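Local coordinates for translation initiation factor eIF2B subunit epsilon (Schizosaccharomyces pombe, PDB 5B04), which serves as a component of the eIF2B complex, which catalyses exchange of GDP for GTP on the gamma subunit of initiation factor eIF2, at residues Ser324-Lys338 against Asp341-Thr355. Residues are numbered along the deposited sequence; the frame is centred on the assembly and turned at random.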
loop_
_atom_site.group_PDB
_atom_site.type_symbol
_atom_site.label_atom_id
_atom_site.label_comp_id
_atom_site.label_asym_id
_atom_site.label_seq_id
_atom_site.Cartn_x
_atom_site.Cartn_y
_atom_site.Cartn_z
ATOM N N SER I 324 19.259 17.910 -40.314
ATOM C CA SER I 324 18.900 19.331 -40.424
ATOM C C SER I 324 17.655 19.544 -41.286
ATOM O O SER I 324 17.170 20.668 -41.421
ATOM C CB SER I 324 20.067 20.163 -40.973
ATOM O OG SER I 324 20.265 19.921 -42.355
ATOM N N CYS I 325 17.148 18.466 -41.871
ATOM C CA CYS I 325 15.838 18.488 -42.501
ATOM C C CYS I 325 14.770 18.355 -41.431
ATOM O O CYS I 325 14.861 17.490 -40.559
ATOM C CB CYS I 325 15.702 17.365 -43.528
ATOM S SG CYS I 325 14.010 17.087 -44.079
ATOM N N ILE I 326 13.765 19.223 -41.482
ATOM C CA ILE I 326 12.678 19.151 -40.518
ATOM C C ILE I 326 11.331 19.011 -41.226
ATOM O O ILE I 326 10.983 19.798 -42.107
ATOM C CB ILE I 326 12.672 20.381 -39.567
ATOM C CG1 ILE I 326 12.474 21.691 -40.330
ATOM C CG2 ILE I 326 13.970 20.445 -38.778
ATOM C CD1 ILE I 326 12.401 22.911 -39.432
ATOM N N ILE I 327 10.589 17.973 -40.853
ATOM C CA ILE I 327 9.264 17.750 -41.415
ATOM C C ILE I 327 8.204 17.900 -40.324
ATOM O O ILE I 327 8.190 17.162 -39.338
ATOM C CB ILE I 327 9.156 16.365 -42.097
ATOM C CG1 ILE I 327 9.620 15.246 -41.164
ATOM C CG2 ILE I 327 9.990 16.340 -43.367
ATOM C CD1 ILE I 327 9.281 13.861 -41.666
ATOM N N LYS I 328 7.327 18.879 -40.501
ATOM C CA LYS I 328 6.362 19.226 -39.466
ATOM C C LYS I 328 5.115 18.345 -39.526
ATOM O O LYS I 328 5.113 17.299 -40.175
ATOM C CB LYS I 328 5.988 20.705 -39.573
ATOM C CG LYS I 328 7.196 21.631 -39.490
ATOM C CD LYS I 328 6.801 23.084 -39.292
ATOM C CE LYS I 328 8.031 23.960 -39.101
ATOM N NZ LYS I 328 7.680 25.366 -38.757
ATOM N N ALA I 329 4.060 18.778 -38.844
ATOM C CA ALA I 329 2.881 17.944 -38.629
ATOM C C ALA I 329 2.060 17.707 -39.895
ATOM O O ALA I 329 2.140 18.474 -40.856
ATOM C CB ALA I 329 2.003 18.562 -37.550
ATOM N N ARG I 330 1.274 16.633 -39.868
ATOM C CA ARG I 330 0.367 16.265 -40.954
ATOM C C ARG I 330 1.095 16.106 -42.288
ATOM O O ARG I 330 0.628 16.583 -43.323
ATOM C CB ARG I 330 -0.758 17.298 -41.079
ATOM C CG ARG I 330 -1.594 17.437 -39.813
ATOM C CD ARG I 330 -3.071 17.176 -40.070
ATOM N NE ARG I 330 -3.806 18.404 -40.365
ATOM C CZ ARG I 330 -5.131 18.488 -40.410
ATOM N NH1 ARG I 330 -5.875 17.414 -40.179
ATOM N NH2 ARG I 330 -5.716 19.646 -40.683
ATOM N N THR I 331 2.232 15.421 -42.255
ATOM C CA THR I 331 3.036 15.199 -43.453
ATOM C C THR I 331 3.149 13.713 -43.785
ATOM O O THR I 331 3.473 12.896 -42.923
ATOM C CB THR I 331 4.450 15.797 -43.294
ATOM O OG1 THR I 331 4.374 17.227 -43.355
ATOM C CG2 THR I 331 5.375 15.302 -44.396
ATOM N N LEU I 332 2.874 13.372 -45.039
ATOM C CA LEU I 332 2.980 11.996 -45.508
ATOM C C LEU I 332 4.084 11.876 -46.555
ATOM O O LEU I 332 4.138 12.658 -47.503
ATOM C CB LEU I 332 1.639 11.525 -46.079
ATOM C CG LEU I 332 1.487 10.069 -46.525
ATOM C CD1 LEU I 332 0.061 9.610 -46.294
ATOM C CD2 LEU I 332 1.854 9.899 -47.989
ATOM N N ILE I 333 4.965 10.895 -46.379
ATOM C CA ILE I 333 6.076 10.692 -47.303
ATOM C C ILE I 333 6.129 9.259 -47.827
ATOM O O ILE I 333 6.243 8.308 -47.054
ATOM C CB ILE I 333 7.429 11.025 -46.644
ATOM C CG1 ILE I 333 7.410 12.442 -46.064
ATOM C CG2 ILE I 333 8.561 10.870 -47.645
ATOM C CD1 ILE I 333 8.689 12.825 -45.353
ATOM N N GLY I 334 6.048 9.111 -49.147
ATOM C CA GLY I 334 6.134 7.806 -49.776
ATOM C C GLY I 334 7.549 7.261 -49.755
ATOM O O GLY I 334 8.501 8.000 -49.511
ATOM N N ALA I 335 7.687 5.964 -50.016
ATOM C CA ALA I 335 8.986 5.303 -49.962
ATOM C C ALA I 335 9.942 5.831 -51.027
ATOM O O ALA I 335 9.516 6.416 -52.023
ATOM C CB ALA I 335 8.816 3.798 -50.106
ATOM N N TYR I 336 11.236 5.626 -50.790
ATOM C CA TYR I 336 12.300 5.993 -51.727
ATOM C C TYR I 336 12.353 7.493 -52.012
ATOM O O TYR I 336 12.900 7.921 -53.028
ATOM C CB TYR I 336 12.142 5.217 -53.038
ATOM C CG TYR I 336 11.979 3.728 -52.837
ATOM C CD1 TYR I 336 13.051 2.941 -52.437
ATOM C CD2 TYR I 336 10.752 3.110 -53.043
ATOM C CE1 TYR I 336 12.906 1.580 -52.249
ATOM C CE2 TYR I 336 10.598 1.749 -52.858
ATOM C CZ TYR I 336 11.678 0.989 -52.460
ATOM O OH TYR I 336 11.531 -0.366 -52.275
ATOM N N THR I 337 11.792 8.288 -51.106
ATOM C CA THR I 337 11.812 9.738 -51.246
ATOM C C THR I 337 12.997 10.336 -50.494
ATOM O O THR I 337 13.286 9.947 -49.363
ATOM C CB THR I 337 10.506 10.376 -50.733
ATOM O OG1 THR I 337 9.393 9.851 -51.468
ATOM C CG2 THR I 337 10.542 11.889 -50.894
ATOM N N LYS I 338 13.684 11.277 -51.132
ATOM C CA LYS I 338 14.818 11.951 -50.516
ATOM C C LYS I 338 14.490 13.415 -50.258
ATOM O O LYS I 338 13.904 14.085 -51.108
ATOM C CB LYS I 338 16.056 11.838 -51.408
ATOM C CG LYS I 338 16.386 10.416 -51.821
ATOM C CD LYS I 338 17.462 10.385 -52.892
ATOM C CE LYS I 338 17.321 9.155 -53.773
ATOM N NZ LYS I 338 16.450 8.120 -53.149
ATOM N N ASP I 341 19.050 19.036 -47.381
ATOM C CA ASP I 341 19.469 19.745 -46.177
ATOM C C ASP I 341 18.659 21.017 -45.949
ATOM O O ASP I 341 18.313 21.718 -46.900
ATOM C CB ASP I 341 20.958 20.092 -46.258
ATOM C CG ASP I 341 21.836 18.867 -46.429
ATOM O OD1 ASP I 341 21.520 17.817 -45.831
ATOM O OD2 ASP I 341 22.842 18.954 -47.164
ATOM N N ALA I 342 18.362 21.300 -44.683
ATOM C CA ALA I 342 17.664 22.521 -44.276
ATOM C C ALA I 342 16.321 22.706 -44.982
ATOM O O ALA I 342 15.860 23.833 -45.165
ATOM C CB ALA I 342 18.553 23.737 -44.515
ATOM N N SER I 343 15.696 21.600 -45.369
ATOM C CA SER I 343 14.403 21.653 -46.042
ATOM C C SER I 343 13.261 21.473 -45.047
ATOM O O SER I 343 13.340 20.644 -44.141
ATOM C CB SER I 343 14.324 20.588 -47.137
ATOM O OG SER I 343 15.321 20.798 -48.122
ATOM N N VAL I 344 12.201 22.255 -45.225
ATOM C CA VAL I 344 11.060 22.210 -44.319
ATOM C C VAL I 344 9.788 21.764 -45.035
ATOM O O VAL I 344 9.269 22.472 -45.897
ATOM C CB VAL I 344 10.805 23.579 -43.665
ATOM C CG1 VAL I 344 9.670 23.480 -42.658
ATOM C CG2 VAL I 344 12.071 24.094 -43.002
ATOM N N VAL I 345 9.290 20.588 -44.667
ATOM C CA VAL I 345 8.072 20.053 -45.260
ATOM C C VAL I 345 6.956 19.995 -44.221
ATOM O O VAL I 345 7.074 19.300 -43.215
ATOM C CB VAL I 345 8.301 18.650 -45.846
ATOM C CG1 VAL I 345 7.095 18.209 -46.645
ATOM C CG2 VAL I 345 9.546 18.639 -46.719
ATOM N N ALA I 346 5.873 20.725 -44.468
ATOM C CA ALA I 346 4.797 20.831 -43.488
ATOM C C ALA I 346 3.414 20.725 -44.122
ATOM O O ALA I 346 3.097 21.456 -45.056
ATOM C CB ALA I 346 4.920 22.141 -42.724
ATOM N N ASN I 347 2.600 19.810 -43.599
ATOM C CA ASN I 347 1.209 19.643 -44.017
ATOM C C ASN I 347 1.068 19.231 -45.486
ATOM O O ASN I 347 0.043 19.483 -46.115
ATOM C CB ASN I 347 0.419 20.936 -43.750
ATOM C CG ASN I 347 -1.086 20.727 -43.790
ATOM O OD1 ASN I 347 -1.582 19.631 -43.524
ATOM N ND2 ASN I 347 -1.820 21.781 -44.126
ATOM N N THR I 348 2.092 18.581 -46.030
ATOM C CA THR I 348 2.035 18.136 -47.420
ATOM C C THR I 348 2.022 16.617 -47.544
ATOM O O THR I 348 2.436 15.901 -46.632
ATOM C CB THR I 348 3.221 18.669 -48.246
ATOM O OG1 THR I 348 4.341 17.789 -48.100
ATOM C CG2 THR I 348 3.606 20.063 -47.799
ATOM N N ILE I 349 1.545 16.137 -48.687
ATOM C CA ILE I 349 1.559 14.714 -48.997
ATOM C C ILE I 349 2.517 14.450 -50.155
ATOM O O ILE I 349 2.448 15.110 -51.190
ATOM C CB ILE I 349 0.151 14.199 -49.352
ATOM C CG1 ILE I 349 -0.778 14.323 -48.144
ATOM C CG2 ILE I 349 0.211 12.756 -49.824
ATOM C CD1 ILE I 349 -2.223 13.991 -48.444
ATOM N N ILE I 350 3.418 13.489 -49.969
ATOM C CA ILE I 350 4.442 13.198 -50.965
ATOM C C ILE I 350 4.384 11.744 -51.425
ATOM O O ILE I 350 4.414 10.823 -50.609
ATOM C CB ILE I 350 5.849 13.499 -50.419
ATOM C CG1 ILE I 350 5.950 14.968 -50.002
ATOM C CG2 ILE I 350 6.910 13.162 -51.454
ATOM C CD1 ILE I 350 7.243 15.317 -49.306
ATOM N N GLY I 351 4.308 11.545 -52.736
ATOM C CA GLY I 351 4.225 10.211 -53.302
ATOM C C GLY I 351 5.533 9.445 -53.248
ATOM O O GLY I 351 6.521 9.915 -52.686
ATOM N N ARG I 352 5.532 8.255 -53.840
ATOM C CA ARG I 352 6.714 7.401 -53.872
ATOM C C ARG I 352 7.828 7.987 -54.735
ATOM O O ARG I 352 7.564 8.657 -55.734
ATOM C CB ARG I 352 6.351 6.007 -54.393
ATOM C CG ARG I 352 5.525 5.156 -53.442
ATOM C CD ARG I 352 6.381 4.071 -52.808
ATOM N NE ARG I 352 5.581 3.065 -52.115
ATOM C CZ ARG I 352 5.177 1.924 -52.666
ATOM N NH1 ARG I 352 5.498 1.642 -53.921
ATOM N NH2 ARG I 352 4.453 1.065 -51.962
ATOM N N ASN I 353 9.069 7.728 -54.329
ATOM C CA ASN I 353 10.252 8.028 -55.134
ATOM C C ASN I 353 10.359 9.487 -55.584
ATOM O O ASN I 353 10.486 9.766 -56.773
ATOM C CB ASN I 353 10.282 7.114 -56.363
ATOM C CG ASN I 353 11.680 6.931 -56.923
ATOM O OD1 ASN I 353 12.572 7.745 -56.682
ATOM N ND2 ASN I 353 11.876 5.856 -57.676
ATOM N N CYS I 354 10.317 10.412 -54.630
ATOM C CA CYS I 354 10.467 11.828 -54.946
ATOM C C CYS I 354 11.827 12.354 -54.497
ATOM O O CYS I 354 12.507 11.733 -53.684
ATOM C CB CYS I 354 9.349 12.646 -54.301
ATOM S SG CYS I 354 7.708 12.314 -54.970
ATOM N N THR I 355 12.217 13.505 -55.037
ATOM C CA THR I 355 13.489 14.121 -54.680
ATOM C C THR I 355 13.314 15.610 -54.400
ATOM O O THR I 355 12.949 16.381 -55.287
ATOM C CB THR I 355 14.543 13.929 -55.787
ATOM O OG1 THR I 355 14.935 12.553 -55.842
ATOM C CG2 THR I 355 15.770 14.784 -55.510
#
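Val345 sits beside Ile327 of the preceding coil, both side chains pointing the same way into the interior of a left-handed parallel beta-helix; Val345 CB lies 3.8 Å from Ile327 CG2. With chi1 at -171°, Val345 CG1 is set anti to the backbone N and meets Thr331 CG2 at 4.1 Å, the two side chains crossing at about a right angle. Ile350 continues this apolar filling: its CD1 approaches Ile333 CG1, and its CG2 branch reaches Thr337 CG2 at 3.9 Å. Beta-branched residues suit these positions because they fill the interior close to the extended backbone. Leu332 faces the other way, its longer branch laying CD2 3.8 Å from Ile349 CG2 and letting the side chain also touch Pro297 and Phe306, while Ile349 packs on helix 277-288. Between the faces the backbones pair in parallel, Ile350 N giving its hydrogen to Leu332 O (2.7 Å) and Ile350 O receiving Gly334 N (2.8 Å). At the corner Thr337, with a methyl for Ile350, also offers a hydroxyl: OG1 donates to Gly334 O of its own coil, from above the carbonyl plane, and weakly accepts Cys354 N at 3.3 Å. A valine here would probably leave Gly334 O and Cys354 N without this hydroxyl partner. Chemically, aliphatic side chains lie against one another inside, parallel backbone bonds set the register, and the Thr337 hydroxyl chiefly ties its own turn.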